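Local coordinates for UPF0098 protein CT_736 (PDB 3N08), which is of unproven function but belongs to the phosphatidylethanolamine-binding protein family, related to eukaryotic Raf kinase inhibitor protein, and may bind phospholipid head groups or similar anionic ligands, at residues Lys20-Gln24 with Tyr98-Cys102; Ala41-Val45 with Tyr69-Val75; Trp63-Tyr69 with Ala86-Thr92. All coordinates share one frame. Residue numbers count along the deposited sequence, not the author numbering.

Contact 1: Lys20-Gln24 with Tyr98-Cys102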
loop_
_atom_site.group_PDB
_atom_site.type_symbol
_atom_site.label_atom_id
_atom_site.label_comp_id
_atom_site.label_asym_id
_atom_site.label_seq_id
_atom_site.Cartn_x
_atom_site.Cartn_y
_atom_site.Cartn_z
ATOM N N LYS B 20 3.147 -23.958 -1.745
ATOM C CA LYS B 20 2.090 -24.418 -0.851
ATOM C C LYS B 20 0.691 -23.893 -1.259
ATOM O O LYS B 20 -0.328 -24.531 -1.001
ATOM C CB LYS B 20 2.451 -23.896 0.549
ATOM C CG LYS B 20 1.525 -24.242 1.687
ATOM C CD LYS B 20 2.027 -23.525 2.943
ATOM C CE LYS B 20 1.357 -24.008 4.216
ATOM N NZ LYS B 20 1.936 -25.281 4.706
ATOM N N TYR B 21 0.640 -22.709 -1.859
ATOM C CA TYR B 21 -0.642 -22.058 -2.179
ATOM C C TYR B 21 -1.077 -22.338 -3.614
ATOM O O TYR B 21 -2.137 -21.867 -4.047
ATOM C CB TYR B 21 -0.538 -20.550 -1.928
ATOM C CG TYR B 21 0.035 -20.282 -0.560
ATOM C CD1 TYR B 21 -0.611 -20.705 0.592
ATOM C CD2 TYR B 21 1.265 -19.661 -0.424
ATOM C CE1 TYR B 21 -0.046 -20.497 1.853
ATOM C CE2 TYR B 21 1.836 -19.463 0.806
ATOM C CZ TYR B 21 1.169 -19.863 1.949
ATOM O OH TYR B 21 1.727 -19.643 3.194
ATOM N N SER B 22 -0.291 -23.144 -4.336
ATOM C CA SER B 22 -0.582 -23.514 -5.703
ATOM C C SER B 22 -1.107 -24.949 -5.790
ATOM O O SER B 22 -1.107 -25.671 -4.815
ATOM C CB SER B 22 0.692 -23.414 -6.560
ATOM O OG SER B 22 1.542 -24.536 -6.351
ATOM N N CYS B 23 -1.470 -25.375 -6.990
ATOM C CA CYS B 23 -1.886 -26.736 -7.193
ATOM C C CYS B 23 -0.739 -27.711 -6.993
ATOM O O CYS B 23 -1.004 -28.901 -6.875
ATOM C CB CYS B 23 -2.423 -26.889 -8.607
ATOM S SG CYS B 23 -1.148 -26.753 -9.868
ATOM N N GLN B 24 0.510 -27.250 -6.998
ATOM C CA GLN B 24 1.658 -28.137 -6.755
ATOM C C GLN B 24 1.912 -28.425 -5.287
ATOM O O GLN B 24 2.723 -29.300 -4.966
ATOM C CB GLN B 24 2.932 -27.572 -7.357
ATOM C CG GLN B 24 2.890 -27.457 -8.846
ATOM C CD GLN B 24 4.254 -27.131 -9.449
ATOM O OE1 GLN B 24 4.817 -26.055 -9.211
ATOM N NE2 GLN B 24 4.790 -28.054 -10.234
ATOM N N TYR B 98 -11.773 -20.382 -3.054
ATOM C CA TYR B 98 -10.439 -20.233 -3.597
ATOM C C TYR B 98 -10.072 -21.338 -4.530
ATOM O O TYR B 98 -10.256 -22.522 -4.226
ATOM C CB TYR B 98 -9.438 -20.200 -2.441
ATOM C CG TYR B 98 -7.971 -20.101 -2.812
ATOM C CD1 TYR B 98 -7.429 -18.900 -3.239
ATOM C CD2 TYR B 98 -7.128 -21.199 -2.723
ATOM C CE1 TYR B 98 -6.088 -18.784 -3.558
ATOM C CE2 TYR B 98 -5.776 -21.089 -3.046
ATOM C CZ TYR B 98 -5.262 -19.879 -3.442
ATOM O OH TYR B 98 -3.939 -19.736 -3.757
ATOM N N CYS B 99 -9.482 -20.919 -5.638
ATOM C CA CYS B 99 -8.906 -21.777 -6.663
ATOM C C CYS B 99 -7.417 -21.486 -6.712
ATOM O O CYS B 99 -7.038 -20.355 -6.963
ATOM C CB CYS B 99 -9.523 -21.421 -8.018
ATOM S SG CYS B 99 -8.984 -22.421 -9.404
ATOM N N PRO B 100 -6.556 -22.479 -6.461
ATOM C CA PRO B 100 -5.136 -22.133 -6.449
ATOM C C PRO B 100 -4.568 -21.868 -7.839
ATOM O O PRO B 100 -5.039 -22.424 -8.836
ATOM C CB PRO B 100 -4.463 -23.380 -5.856
ATOM C CG PRO B 100 -5.366 -24.460 -6.168
ATOM C CD PRO B 100 -6.775 -23.887 -6.104
ATOM N N PRO B 101 -3.521 -21.051 -7.917
ATOM C CA PRO B 101 -2.740 -20.991 -9.157
ATOM C C PRO B 101 -2.346 -22.370 -9.653
ATOM O O PRO B 101 -1.884 -23.208 -8.882
ATOM C CB PRO B 101 -1.497 -20.206 -8.728
ATOM C CG PRO B 101 -2.015 -19.292 -7.649
ATOM C CD PRO B 101 -2.985 -20.157 -6.874
ATOM N N CYS B 102 -2.506 -22.597 -10.957
ATOM C CA CYS B 102 -2.033 -23.826 -11.580
ATOM C C CYS B 102 -1.752 -23.520 -13.051
ATOM O O CYS B 102 -2.393 -24.051 -13.955
ATOM C CB CYS B 102 -3.044 -24.952 -11.369
ATOM S SG CYS B 102 -2.320 -26.611 -11.547
#
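Two hydrogen bonds hold these loops together beside a covalent link. The phenol of Tyr98 donates from OH to the carbonyl O of Tyr21 (2.8 Å), and the backbone N of Cys23 donates to Pro101 O (2.9 Å, nearly straight at 160°). A proline has no amide hydrogen to give, but its carbonyl accepts well. Next to this bond, Cys23 SG and Cys102 SG form a disulfide of 2.1 Å with a chi3 of 71°, which fixes the spacing of the two loops at one end, while Tyr98 bridges them at the other. Between these points lies the packing: Pro100 CB sits 3.3 Å from Tyr21 O and Pro101 CD 3.4 Å from the same oxygen, rigid rings that fill space at little entropic cost. Ser22, whose CA lies 3.4 Å from Pro101 O, is small enough to let the backbones approach. Its OG accepts from Gln24 N (3.0 Å) and also bonds to Lys19 O, shaping the bend, whereas Tyr21 OH hydrogen-bonds to Glu80. Tyr150 of strand 140-150 touches Ser22 and Pro101. In this PEBP-like beta fold, the disulfide links the end of a 3-10 turn and the loop after it, with its ST turn at Ser22, to the loop Tyr98-Cys102.

Contact 2: Ala41-Val45 with Tyr69-Val75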
loop_
_atom_site.group_PDB
_atom_site.type_symbol
_atom_site.label_atom_id
_atom_site.label_comp_id
_atom_site.label_asym_id
_atom_site.label_seq_id
_atom_site.Cartn_x
_atom_site.Cartn_y
_atom_site.Cartn_z
ATOM N N ALA B 41 -14.881 2.822 6.637
ATOM C CA ALA B 41 -15.217 1.558 6.013
ATOM C C ALA B 41 -16.155 0.727 6.884
ATOM O O ALA B 41 -15.957 0.604 8.099
ATOM C CB ALA B 41 -13.934 0.763 5.714
ATOM N N LYS B 42 -17.185 0.179 6.264
ATOM C CA LYS B 42 -18.048 -0.793 6.944
ATOM C C LYS B 42 -17.821 -2.241 6.511
ATOM O O LYS B 42 -18.257 -3.163 7.182
ATOM C CB LYS B 42 -19.526 -0.439 6.753
ATOM C CG LYS B 42 -19.883 0.895 7.380
ATOM C CD LYS B 42 -21.373 1.158 7.376
ATOM C CE LYS B 42 -21.691 2.572 7.839
ATOM N NZ LYS B 42 -23.145 2.838 7.887
ATOM N N SER B 43 -17.110 -2.432 5.399
ATOM C CA SER B 43 -16.788 -3.777 4.945
ATOM C C SER B 43 -15.607 -3.720 4.000
ATOM O O SER B 43 -15.271 -2.647 3.475
ATOM C CB SER B 43 -17.992 -4.416 4.238
ATOM O OG SER B 43 -18.296 -3.781 2.998
ATOM N N LEU B 44 -15.022 -4.896 3.786
ATOM C CA LEU B 44 -13.955 -5.091 2.806
ATOM C C LEU B 44 -14.343 -6.156 1.798
ATOM O O LEU B 44 -15.086 -7.088 2.088
ATOM C CB LEU B 44 -12.657 -5.525 3.497
ATOM C CG LEU B 44 -11.956 -4.518 4.415
ATOM C CD1 LEU B 44 -10.848 -5.178 5.240
ATOM C CD2 LEU B 44 -11.393 -3.373 3.574
ATOM N N VAL B 45 -13.778 -6.000 0.611
ATOM C CA VAL B 45 -13.923 -6.923 -0.504
ATOM C C VAL B 45 -12.546 -7.335 -1.009
ATOM O O VAL B 45 -11.634 -6.497 -1.074
ATOM C CB VAL B 45 -14.672 -6.242 -1.658
ATOM C CG1 VAL B 45 -14.768 -7.153 -2.877
ATOM C CG2 VAL B 45 -16.046 -5.771 -1.179
ATOM N N TYR B 69 -16.483 -11.049 0.006
ATOM C CA TYR B 69 -17.012 -9.740 0.306
ATOM C C TYR B 69 -17.690 -9.740 1.670
ATOM O O TYR B 69 -17.928 -10.790 2.265
ATOM C CB TYR B 69 -17.944 -9.230 -0.813
ATOM C CG TYR B 69 -19.309 -9.871 -0.873
ATOM C CD1 TYR B 69 -19.527 -11.032 -1.602
ATOM C CD2 TYR B 69 -20.386 -9.280 -0.227
ATOM C CE1 TYR B 69 -20.792 -11.601 -1.668
ATOM C CE2 TYR B 69 -21.632 -9.838 -0.287
ATOM C CZ TYR B 69 -21.829 -10.984 -1.010
ATOM O OH TYR B 69 -23.096 -11.511 -1.049
ATOM N N ASN B 70 -17.998 -8.539 2.157
ATOM C CA ASN B 70 -18.536 -8.353 3.490
ATOM C C ASN B 70 -17.590 -8.835 4.579
ATOM O O ASN B 70 -18.027 -9.238 5.648
ATOM C CB ASN B 70 -19.940 -8.945 3.623
ATOM C CG ASN B 70 -21.018 -8.010 3.103
ATOM O OD1 ASN B 70 -20.751 -6.868 2.689
ATOM N ND2 ASN B 70 -22.248 -8.488 3.124
ATOM N N LEU B 71 -16.300 -8.761 4.304
ATOM C CA LEU B 71 -15.318 -8.935 5.359
ATOM C C LEU B 71 -15.407 -7.799 6.356
ATOM O O LEU B 71 -15.684 -6.658 5.980
ATOM C CB LEU B 71 -13.929 -8.903 4.769
ATOM C CG LEU B 71 -13.428 -10.181 4.154
ATOM C CD1 LEU B 71 -12.283 -9.844 3.212
ATOM C CD2 LEU B 71 -12.988 -11.187 5.235
ATOM N N SER B 72 -15.150 -8.104 7.625
ATOM C CA SER B 72 -15.023 -7.048 8.626
ATOM C C SER B 72 -13.895 -6.082 8.269
ATOM O O SER B 72 -12.822 -6.499 7.892
ATOM C CB SER B 72 -14.725 -7.647 9.989
ATOM O OG SER B 72 -14.416 -6.612 10.888
ATOM N N PRO B 73 -14.134 -4.781 8.439
ATOM C CA PRO B 73 -13.074 -3.822 8.130
ATOM C C PRO B 73 -11.949 -3.865 9.144
ATOM O O PRO B 73 -10.905 -3.248 8.860
ATOM C CB PRO B 73 -13.797 -2.477 8.158
ATOM C CG PRO B 73 -15.024 -2.718 8.974
ATOM C CD PRO B 73 -15.417 -4.126 8.718
ATOM N N VAL B 74 -12.124 -4.562 10.270
ATOM C CA VAL B 74 -11.020 -4.774 11.210
ATOM C C VAL B 74 -10.466 -6.192 11.162
ATOM O O VAL B 74 -9.774 -6.619 12.078
ATOM C CB VAL B 74 -11.424 -4.366 12.664
ATOM C CG1 VAL B 74 -11.852 -2.898 12.694
ATOM C CG2 VAL B 74 -12.533 -5.247 13.231
ATOM N N VAL B 75 -10.748 -6.929 10.090
ATOM C CA VAL B 75 -10.356 -8.337 10.039
ATOM C C VAL B 75 -8.846 -8.525 10.218
ATOM O O VAL B 75 -8.387 -9.525 10.765
ATOM C CB VAL B 75 -10.855 -9.013 8.742
ATOM C CG1 VAL B 75 -10.113 -8.504 7.528
ATOM C CG2 VAL B 75 -10.729 -10.541 8.851
HETATM O O HOH W 1 -18.585 -5.969 1.136
#
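Leu44 and Leu71 form the apolar centre, their CB atoms 3.8 Å apart on the same face of the sheet. Leu44 reaches further along Tyr69-Val75: its CD1 lies 4.1 Å from Val75 CG1 and 3.9 Å from Pro73 CA. Apolar side chains suit this face because it packs on aromatic Phe34 of strand 32-35, touched by Leu44, Leu71 and Val75, so the contact joins the two sheets. Val45 has its CA-to-CB bond directed away from Tyr69-Val75, yet its CG2 lies 4.0 Å from Tyr69 CB, and it packs on Leu132 and Met136 of helix 129-136. Farther out, Pro73 lies against Ala41, CB to CB 4.1 Å, and its CD is 3.4 Å from Lys42 O; lacking an amide hydrogen, it adds packing and no backbone bond.

The backbones meet as an antiparallel hydrogen-bonded pair, Leu44 N to Leu71 O at 2.9 Å and Leu71 N to Leu44 O at 3.0 Å. Asn70 and Leu71 both face Leu44, which makes a G1 beta bulge; Asn70, with phi/psi of 61/30°, takes its left-handed position, a conformation asparagine tolerates well. The chain turns a corner there, then makes a type I turn from Ser72 to Val75, in which Ser72 OG accepts from Val74 N (3.1 Å) as an ST turn.

At the polar edge a water donates to Ser43 OG (2.9 Å) and Asn70 OD1 (2.8 Å) and accepts from Asn70 N (2.8 Å), joining side chains whose closest atoms, Ser43 OG and Asn70 OD1, are 4.0 Å apart. Ser43 OG also bonds to Val119 O, and Asn70 ND2 to Leu121 O.

Contact 3: Trp63-Tyr69 with Ala86-Thr92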
loop_
_atom_site.group_PDB
_atom_site.type_symbol
_atom_site.label_atom_id
_atom_site.label_comp_id
_atom_site.label_asym_id
_atom_site.label_seq_id
_atom_site.Cartn_x
_atom_site.Cartn_y
_atom_site.Cartn_z
ATOM N N TRP B 63 -9.158 -14.867 -15.485
ATOM C CA TRP B 63 -9.717 -15.926 -14.648
ATOM C C TRP B 63 -9.763 -15.496 -13.176
ATOM O O TRP B 63 -8.723 -15.123 -12.606
ATOM C CB TRP B 63 -8.876 -17.188 -14.794
ATOM C CG TRP B 63 -9.589 -18.428 -14.356
ATOM C CD1 TRP B 63 -9.700 -18.924 -13.095
ATOM C CD2 TRP B 63 -10.273 -19.332 -15.216
ATOM N NE1 TRP B 63 -10.455 -20.087 -13.112
ATOM C CE2 TRP B 63 -10.795 -20.362 -14.413
ATOM C CE3 TRP B 63 -10.488 -19.371 -16.597
ATOM C CZ2 TRP B 63 -11.535 -21.414 -14.944
ATOM C CZ3 TRP B 63 -11.222 -20.408 -17.120
ATOM C CH2 TRP B 63 -11.733 -21.423 -16.295
ATOM N N ILE B 64 -10.950 -15.521 -12.592
ATOM C CA ILE B 64 -11.129 -15.132 -11.191
ATOM C C ILE B 64 -10.872 -16.338 -10.308
ATOM O O ILE B 64 -11.510 -17.401 -10.469
ATOM C CB ILE B 64 -12.562 -14.610 -10.946
ATOM C CG1 ILE B 64 -12.897 -13.418 -11.840
ATOM C CG2 ILE B 64 -12.733 -14.277 -9.473
ATOM C CD1 ILE B 64 -11.848 -12.373 -11.969
ATOM N N HIS B 65 -9.907 -16.188 -9.420
ATOM C CA HIS B 65 -9.510 -17.243 -8.512
ATOM C C HIS B 65 -10.178 -17.189 -7.136
ATOM O O HIS B 65 -10.227 -18.194 -6.464
ATOM C CB HIS B 65 -7.973 -17.273 -8.367
ATOM C CG HIS B 65 -7.290 -17.895 -9.540
ATOM N ND1 HIS B 65 -6.798 -19.180 -9.514
ATOM C CD2 HIS B 65 -7.144 -17.469 -10.816
ATOM C CE1 HIS B 65 -6.317 -19.499 -10.703
ATOM N NE2 HIS B 65 -6.517 -18.478 -11.511
ATOM N N TRP B 66 -10.650 -16.023 -6.716
ATOM C CA TRP B 66 -11.250 -15.893 -5.390
ATOM C C TRP B 66 -12.046 -14.606 -5.319
ATOM O O TRP B 66 -11.551 -13.552 -5.720
ATOM C CB TRP B 66 -10.157 -15.874 -4.314
ATOM C CG TRP B 66 -10.572 -16.312 -2.930
ATOM C CD1 TRP B 66 -11.733 -16.913 -2.562
ATOM C CD2 TRP B 66 -9.769 -16.211 -1.747
ATOM N NE1 TRP B 66 -11.707 -17.182 -1.195
ATOM C CE2 TRP B 66 -10.512 -16.762 -0.684
ATOM C CE3 TRP B 66 -8.497 -15.699 -1.488
ATOM C CZ2 TRP B 66 -10.020 -16.810 0.638
ATOM C CZ3 TRP B 66 -8.004 -15.759 -0.182
ATOM C CH2 TRP B 66 -8.766 -16.308 0.859
ATOM N N ILE B 67 -13.239 -14.693 -4.737
ATOM C CA ILE B 67 -14.031 -13.547 -4.368
ATOM C C ILE B 67 -14.456 -13.695 -2.913
ATOM O O ILE B 67 -15.046 -14.720 -2.523
ATOM C CB ILE B 67 -15.292 -13.466 -5.245
ATOM C CG1 ILE B 67 -14.902 -13.145 -6.694
ATOM C CG2 ILE B 67 -16.277 -12.429 -4.691
ATOM C CD1 ILE B 67 -16.088 -13.024 -7.640
ATOM N N VAL B 68 -14.233 -12.626 -2.162
ATOM C CA VAL B 68 -14.716 -12.543 -0.785
ATOM C C VAL B 68 -15.297 -11.151 -0.585
ATOM O O VAL B 68 -14.681 -10.169 -0.949
ATOM C CB VAL B 68 -13.595 -12.750 0.249
ATOM C CG1 VAL B 68 -14.155 -12.722 1.661
ATOM C CG2 VAL B 68 -12.875 -14.064 0.003
ATOM N N TYR B 69 -16.483 -11.049 0.006
ATOM C CA TYR B 69 -17.012 -9.740 0.306
ATOM C C TYR B 69 -17.690 -9.740 1.670
ATOM O O TYR B 69 -17.928 -10.790 2.265
ATOM C CB TYR B 69 -17.944 -9.230 -0.813
ATOM C CG TYR B 69 -19.309 -9.871 -0.873
ATOM C CD1 TYR B 69 -19.527 -11.032 -1.602
ATOM C CD2 TYR B 69 -20.386 -9.280 -0.227
ATOM C CE1 TYR B 69 -20.792 -11.601 -1.668
ATOM C CE2 TYR B 69 -21.632 -9.838 -0.287
ATOM C CZ TYR B 69 -21.829 -10.984 -1.010
ATOM O OH TYR B 69 -23.096 -11.511 -1.049
ATOM N N ALA B 86 -17.070 -14.227 6.304
ATOM C CA ALA B 86 -17.514 -13.279 5.287
ATOM C C ALA B 86 -18.169 -14.126 4.208
ATOM O O ALA B 86 -18.312 -15.334 4.363
ATOM C CB ALA B 86 -16.322 -12.503 4.719
ATOM N N VAL B 87 -18.559 -13.520 3.099
ATOM C CA VAL B 87 -19.245 -14.234 2.034
ATOM C C VAL B 87 -18.247 -14.533 0.934
ATOM O O VAL B 87 -17.511 -13.653 0.504
ATOM C CB VAL B 87 -20.405 -13.402 1.458
ATOM C CG1 VAL B 87 -21.174 -14.210 0.442
ATOM C CG2 VAL B 87 -21.316 -12.899 2.584
ATOM N N GLN B 88 -18.221 -15.775 0.475
ATOM C CA GLN B 88 -17.402 -16.119 -0.687
ATOM C C GLN B 88 -18.250 -16.190 -1.934
ATOM O O GLN B 88 -19.385 -16.681 -1.932
ATOM C CB GLN B 88 -16.614 -17.401 -0.443
ATOM C CG GLN B 88 -15.604 -17.214 0.688
ATOM C CD GLN B 88 -14.727 -18.422 0.939
ATOM O OE1 GLN B 88 -13.784 -18.686 0.198
ATOM N NE2 GLN B 88 -15.014 -19.150 2.010
ATOM N N GLY B 89 -17.706 -15.643 -3.012
ATOM C CA GLY B 89 -18.377 -15.623 -4.297
ATOM C C GLY B 89 -17.850 -16.725 -5.185
ATOM O O GLY B 89 -17.108 -17.610 -4.736
ATOM N N LEU B 90 -18.252 -16.671 -6.449
ATOM C CA LEU B 90 -17.891 -17.688 -7.410
ATOM C C LEU B 90 -16.638 -17.348 -8.152
ATOM O O LEU B 90 -16.455 -16.226 -8.603
ATOM C CB LEU B 90 -19.016 -17.858 -8.420
ATOM C CG LEU B 90 -20.353 -18.283 -7.821
ATOM C CD1 LEU B 90 -21.365 -18.410 -8.950
ATOM C CD2 LEU B 90 -20.269 -19.575 -7.025
ATOM N N ASN B 91 -15.768 -18.334 -8.292
ATOM C CA ASN B 91 -14.615 -18.193 -9.149
ATOM C C ASN B 91 -15.026 -18.519 -10.591
ATOM O O ASN B 91 -16.176 -18.846 -10.863
ATOM C CB ASN B 91 -13.469 -19.056 -8.622
ATOM C CG ASN B 91 -13.813 -20.529 -8.603
ATOM O OD1 ASN B 91 -14.415 -21.051 -9.547
ATOM N ND2 ASN B 91 -13.421 -21.222 -7.530
ATOM N N THR B 92 -14.097 -18.430 -11.528
ATOM C CA THR B 92 -14.454 -18.566 -12.949
ATOM C C THR B 92 -14.783 -20.006 -13.304
ATOM O O THR B 92 -15.447 -20.271 -14.323
ATOM C CB THR B 92 -13.344 -17.958 -13.830
ATOM O OG1 THR B 92 -13.293 -16.562 -13.570
ATOM C CG2 THR B 92 -13.629 -18.186 -15.316
HETATM O O HOH W 2 -14.292 -17.347 -5.027
#
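Several side chains owe their contacts across this edge to their rotamers. Thr92, chi1 in the m well, directs OG1 to Ile64 N (2.7 Å), while its CG2 rests 3.5 Å from the centroid of the Trp63 six-membered ring, a CH-pi contact over the face. Its own N donates to Ile64 O (3.0 Å). Trp66, chi1 t, starts away from the other segment, yet its indole comes back so that NE1 donates to Gln88 OE1 at 2.9 Å; the extended m,t start of Gln88 supplies the reach. Tyr69, chi1 p, lays its ring beneath Val87, whose CB is 3.8 Å from the ring centroid, and sends OH on to the carbonyls of Ser122 and Glu124.

Regular antiparallel pairing is confined to one end: Tyr69 N to Val87 O (2.8 Å) and Val87 N to Tyr69 O (2.9 Å) form the hydrogen-bonded pair Tyr69-Val87, and Val68 faces Gln88 in a non-hydrogen-bonded one. Gly89 N then donates to Ile67 O (2.9 Å). An ideal CB here would lie 2.7 Å from Ile67 CG2, a clash, so glycine fits. Just beyond it the backbones part locally, and a water spans the gap, accepting from Ile67 N (2.9 Å) and donating to Gly89 O (2.8 Å); they rejoin at Ile64 and Thr92. Ile64 and Ile67 pack on Lys129 of helix 129-136.

Where regular pairing gives way, backbone bonds from Gly89 N and Thr92 N are supplemented by Thr92 OG1 and a water, so an irregular edge follows Trp63-Tyr69 along its length.

In the fold
From the N terminus, the chain first reaches Lys20-Gln24, which does not meet Tyr98-Cys102 until 74 residues later; contact 1 closes a long loop that holds both other contacts and joins the loop between strands 15-16 and 32-35 to that between strands 87-88 and 108-117. Within it, contact 2 links Ala41-Val45 to Tyr69-Val75, and contact 3 links Trp63-Tyr69 to Ala86-Thr92. Their segments alternate, so these two loops cross, sharing Tyr69 on strand 63-71, which lies between strands 43-50 and 87-88 in the mixed sheet. Contact 1 touches contact 3 through Cys99 O and His65 ND1, 2.8 Å apart and probably hydrogen-bonded. Contacts 1 and 2, with centres 24 Å apart, lie on opposite sides of the chain's centre.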